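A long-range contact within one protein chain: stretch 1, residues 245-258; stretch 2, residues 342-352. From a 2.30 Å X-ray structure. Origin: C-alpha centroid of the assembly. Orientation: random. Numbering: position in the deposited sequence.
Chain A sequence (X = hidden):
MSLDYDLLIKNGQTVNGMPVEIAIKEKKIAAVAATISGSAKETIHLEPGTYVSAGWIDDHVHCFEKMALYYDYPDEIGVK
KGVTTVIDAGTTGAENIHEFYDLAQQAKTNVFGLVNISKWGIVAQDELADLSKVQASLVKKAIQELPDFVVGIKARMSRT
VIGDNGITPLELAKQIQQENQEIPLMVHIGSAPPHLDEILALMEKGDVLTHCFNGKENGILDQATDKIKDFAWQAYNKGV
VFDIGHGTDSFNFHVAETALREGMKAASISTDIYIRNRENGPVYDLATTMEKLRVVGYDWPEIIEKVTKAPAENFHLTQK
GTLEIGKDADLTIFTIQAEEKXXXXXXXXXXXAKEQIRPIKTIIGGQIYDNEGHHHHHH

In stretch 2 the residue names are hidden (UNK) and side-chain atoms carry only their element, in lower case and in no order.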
# COMPACT_ATOMS: atom_id res chain seq x y z
N GLY A 245 0.30 -3.30 5.73
CA GLY A 245 1.75 -3.39 5.71
C GLY A 245 2.22 -4.73 6.25
O GLY A 245 3.07 -4.78 7.13
N HIS A 246 1.68 -5.82 5.70
CA HIS A 246 1.99 -7.19 6.14
C HIS A 246 3.41 -7.41 6.63
O HIS A 246 3.64 -7.68 7.81
CB HIS A 246 1.67 -8.20 5.04
CG HIS A 246 1.66 -9.62 5.52
ND1 HIS A 246 2.76 -10.22 6.09
CD2 HIS A 246 0.67 -10.55 5.53
CE1 HIS A 246 2.45 -11.46 6.43
NE2 HIS A 246 1.19 -11.69 6.10
N GLY A 247 4.37 -7.31 5.71
CA GLY A 247 5.76 -7.48 6.09
C GLY A 247 6.13 -8.84 6.67
O GLY A 247 5.30 -9.74 6.82
N THR A 248 7.41 -8.99 6.98
CA THR A 248 7.92 -10.23 7.54
C THR A 248 7.38 -10.48 8.94
O THR A 248 7.15 -11.63 9.32
CB THR A 248 9.46 -10.21 7.57
OG1 THR A 248 9.95 -10.03 6.24
CG2 THR A 248 10.02 -11.52 8.14
N ASP A 249 7.15 -9.42 9.72
CA ASP A 249 6.66 -9.61 11.08
C ASP A 249 5.52 -8.70 11.51
O ASP A 249 5.29 -8.54 12.71
CB ASP A 249 7.82 -9.43 12.07
CG ASP A 249 8.79 -10.59 12.04
OD1 ASP A 249 8.36 -11.75 12.28
OD2 ASP A 249 9.99 -10.36 11.77
N SER A 250 4.77 -8.14 10.57
CA SER A 250 3.72 -7.22 10.97
C SER A 250 2.25 -7.57 10.76
O SER A 250 1.38 -6.71 10.93
CB SER A 250 4.02 -5.86 10.36
OG SER A 250 5.32 -5.45 10.73
N PHE A 251 1.95 -8.82 10.39
CA PHE A 251 0.55 -9.22 10.21
C PHE A 251 0.22 -10.51 10.94
O PHE A 251 0.82 -11.55 10.70
CB PHE A 251 0.21 -9.39 8.73
CG PHE A 251 -1.20 -9.86 8.50
CD1 PHE A 251 -2.28 -9.01 8.72
CD2 PHE A 251 -1.46 -11.18 8.13
CE1 PHE A 251 -3.59 -9.46 8.58
CE2 PHE A 251 -2.77 -11.64 7.99
CZ PHE A 251 -3.84 -10.78 8.22
N ASN A 252 -0.77 -10.44 11.82
CA ASN A 252 -1.19 -11.57 12.62
C ASN A 252 -2.67 -11.88 12.36
O ASN A 252 -3.53 -11.01 12.55
CB ASN A 252 -0.92 -11.25 14.10
CG ASN A 252 -1.30 -12.38 15.05
OD1 ASN A 252 -2.48 -12.63 15.29
ND2 ASN A 252 -0.29 -13.05 15.60
N PHE A 253 -2.96 -13.10 11.90
CA PHE A 253 -4.33 -13.52 11.61
C PHE A 253 -5.27 -13.33 12.80
O PHE A 253 -6.37 -12.80 12.65
CB PHE A 253 -4.38 -15.00 11.21
CG PHE A 253 -4.10 -15.26 9.74
CD1 PHE A 253 -4.92 -14.74 8.76
CD2 PHE A 253 -3.05 -16.09 9.36
CE1 PHE A 253 -4.71 -15.04 7.41
CE2 PHE A 253 -2.83 -16.40 8.02
CZ PHE A 253 -3.66 -15.87 7.05
N HIS A 254 -4.83 -13.78 13.97
CA HIS A 254 -5.67 -13.66 15.15
C HIS A 254 -6.09 -12.22 15.42
O HIS A 254 -7.25 -11.95 15.75
CB HIS A 254 -4.96 -14.22 16.38
CG HIS A 254 -5.80 -14.22 17.61
ND1 HIS A 254 -6.96 -14.97 17.72
CD2 HIS A 254 -5.71 -13.50 18.76
CE1 HIS A 254 -7.53 -14.71 18.88
NE2 HIS A 254 -6.80 -13.83 19.53
N VAL A 255 -5.15 -11.30 15.25
CA VAL A 255 -5.44 -9.89 15.49
C VAL A 255 -6.47 -9.35 14.50
O VAL A 255 -7.42 -8.66 14.89
CB VAL A 255 -4.15 -9.05 15.40
CG1 VAL A 255 -4.46 -7.57 15.57
CG2 VAL A 255 -3.17 -9.51 16.50
N ALA A 256 -6.29 -9.67 13.22
CA ALA A 256 -7.20 -9.24 12.16
C ALA A 256 -8.59 -9.84 12.35
O ALA A 256 -9.60 -9.16 12.14
CB ALA A 256 -6.64 -9.64 10.78
N GLU A 257 -8.62 -11.10 12.75
CA GLU A 257 -9.89 -11.79 12.98
C GLU A 257 -10.59 -11.21 14.18
O GLU A 257 -11.80 -10.97 14.15
CB GLU A 257 -9.65 -13.29 13.17
CG GLU A 257 -9.04 -13.97 11.95
CD GLU A 257 -8.58 -15.39 12.23
OE1 GLU A 257 -8.10 -15.66 13.35
OE2 GLU A 257 -8.67 -16.24 11.31
N THR A 258 -9.84 -10.96 15.25
CA THR A 258 -10.43 -10.38 16.45
C THR A 258 -11.00 -9.02 16.12
O THR A 258 -12.13 -8.70 16.50
CB THR A 258 -9.40 -10.24 17.58
OG1 THR A 258 -8.93 -11.53 17.96
CG2 THR A 258 -10.02 -9.55 18.79
N UNK A 342 -2.66 -22.71 1.19
CA UNK A 342 -2.21 -22.46 2.55
C UNK A 342 -1.64 -21.05 2.65
O UNK A 342 -0.88 -20.62 1.79
o UNK A 342 -1.69 -24.78 3.02
c UNK A 342 -1.13 -23.47 2.98
c UNK A 342 -0.61 -23.12 4.37
N UNK A 343 -2.03 -20.34 3.70
CA UNK A 343 -1.56 -18.98 3.91
C UNK A 343 -0.95 -18.88 5.28
O UNK A 343 -1.52 -19.34 6.26
c UNK A 343 -3.51 -17.99 2.47
c UNK A 343 -4.73 -17.10 2.60
c UNK A 343 -2.73 -17.99 3.79
c UNK A 343 -2.63 -17.51 1.34
N UNK A 344 0.23 -18.27 5.35
CA UNK A 344 0.95 -18.11 6.61
C UNK A 344 1.17 -16.63 6.91
O UNK A 344 1.56 -15.88 6.02
c UNK A 344 2.33 -18.80 6.54
c UNK A 344 2.95 -18.90 7.92
o UNK A 344 2.18 -20.11 5.99
N UNK A 345 0.93 -16.22 8.15
CA UNK A 345 1.14 -14.82 8.48
C UNK A 345 2.56 -14.59 8.98
O UNK A 345 3.42 -15.47 8.86
c UNK A 345 0.24 -15.06 10.84
c UNK A 345 0.13 -14.33 9.52
o UNK A 345 1.26 -15.73 11.09
o UNK A 345 -0.71 -14.95 11.65
N UNK A 346 2.81 -13.41 9.53
CA UNK A 346 4.13 -13.04 10.02
C UNK A 346 4.57 -13.78 11.28
O UNK A 346 5.75 -13.80 11.60
c UNK A 346 4.19 -11.54 10.30
o UNK A 346 3.81 -10.79 9.16
N UNK A 347 3.62 -14.39 11.98
CA UNK A 347 3.93 -15.09 13.21
C UNK A 347 3.74 -16.61 13.15
O UNK A 347 3.65 -17.27 14.18
c UNK A 347 3.11 -14.50 14.35
c UNK A 347 3.41 -13.03 14.59
n UNK A 347 4.69 -12.72 14.76
o UNK A 347 2.51 -12.20 14.63
N UNK A 348 3.67 -17.15 11.93
CA UNK A 348 3.51 -18.59 11.79
C UNK A 348 2.11 -19.15 11.87
O UNK A 348 1.94 -20.37 11.78
N UNK A 349 1.10 -18.30 12.05
CA UNK A 349 -0.28 -18.79 12.10
C UNK A 349 -0.67 -19.18 10.67
O UNK A 349 -0.32 -18.48 9.72
c UNK A 349 -2.26 -16.23 14.31
c UNK A 349 -1.18 -17.27 14.07
c UNK A 349 -1.22 -17.70 12.60
c UNK A 349 0.18 -16.71 14.43
N UNK A 350 -1.39 -20.28 10.52
CA UNK A 350 -1.80 -20.75 9.21
C UNK A 350 -3.32 -20.78 9.02
O UNK A 350 -4.07 -21.00 9.97
o UNK A 350 0.20 -22.11 8.90
c UNK A 350 -1.23 -22.16 8.93
c UNK A 350 -1.74 -22.70 7.60
N UNK A 351 -3.75 -20.56 7.79
CA UNK A 351 -5.16 -20.57 7.44
C UNK A 351 -5.28 -21.13 6.02
O UNK A 351 -4.42 -20.90 5.18
n UNK A 351 -4.74 -19.19 12.05
n UNK A 351 -6.05 -17.72 13.22
c UNK A 351 -6.55 -19.16 9.88
c UNK A 351 -5.74 -19.15 7.49
n UNK A 351 -6.69 -18.40 11.12
c UNK A 351 -5.82 -18.43 12.13
c UNK A 351 -5.67 -18.46 8.85
N UNK A 352 -6.35 -21.87 5.76
CA UNK A 352 -6.54 -22.44 4.43
C UNK A 352 -7.53 -21.60 3.65
O UNK A 352 -8.71 -21.55 3.99
c UNK A 352 -7.03 -23.90 4.52
c UNK A 352 -6.03 -24.74 5.29
c UNK A 352 -7.23 -24.47 3.12
O HOH W 1 2.77 -9.68 13.68
O HOH W 2 6.02 -10.26 14.79

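Position 342 carries one carbon bearing an oxygen and a second carbon, a branch that makes it Thr-342; it lies on a strand beyond reach of stretch 1. At 343 four carbons fork at the second, the pattern of leucine. Leu-343 points toward stretch 1, its CB 4.0 Å from Phe-253 CZ. Position 344 repeats the carbon with one oxygen and one carbon and is Thr-344, directed away from the contact.

The side chain at 345 has two carbons, the second carrying two oxygens: a carboxylate one carbon from the backbone, hence Asp-345. Its OD2 accepts from Phe-253 N at 2.9 Å and nearly straight, taking up an amide of the first helical turn. Asp-345 OD1 turns back on its own loop, where it accepts from the backbone N of residue 347 at 2.9 Å. The same Asp-345 OD1 accepts from the backbone N of residue 349 at 2.7 Å. One carboxylate thus shapes the turn and docks it.

At 346 there is one carbon, then one oxygen, which is Ser-346. The small side chain fits into the 247-251 loop, with CB 3.2 Å from Asp-249 CA. Its OG donates to Gly-247 O and accepts from Phe-251 N, both at 3.0 Å, and its backbone N donates to Phe-251 O at 3.0 Å.

Position 347 has two carbons, the second bearing one oxygen and one nitrogen. This amide is Asn-347, whose OD1 accepts from Asn-252 ND2 at 3.1 Å; two waters also link its amide to Asp-249 O. No side-chain atoms are present at 348, so it is Gly-348, ending the type I turn that begins at Asp-345; its backbone angles would jam a CB against the preceding carbonyl.

Four carbons forked at the second recur at 349. Leu-349 sets CD2 4.0 Å from Phe-253 CB. Position 350, one carbon with an oxygen and a carbon, is Thr-350 and faces away.

Three carbons, a nitrogen and a carbon with two more nitrogens identify 351 as Arg-351. CG lies over the face of the Phe-253 ring, 3.4 Å from its centroid, and the guanidinium forms a salt bridge with Glu-257: NH2 to OE1 and NE to OE2, each 2.9 Å. At 352 one carbon carries two others; Val-352 makes no contact.

The contact therefore has two linked parts. The turn plugs polar groups into the loop before the helix, where Asn-252 caps the helix through OD1 and reaches Asn-347 through ND2. Beside it, Phe-253 packs against Leu-343, Leu-349 and Arg-351, and the salt bridge ties the helix to the strand.

Stretch 2 342-352: TLTDSNGLTRV
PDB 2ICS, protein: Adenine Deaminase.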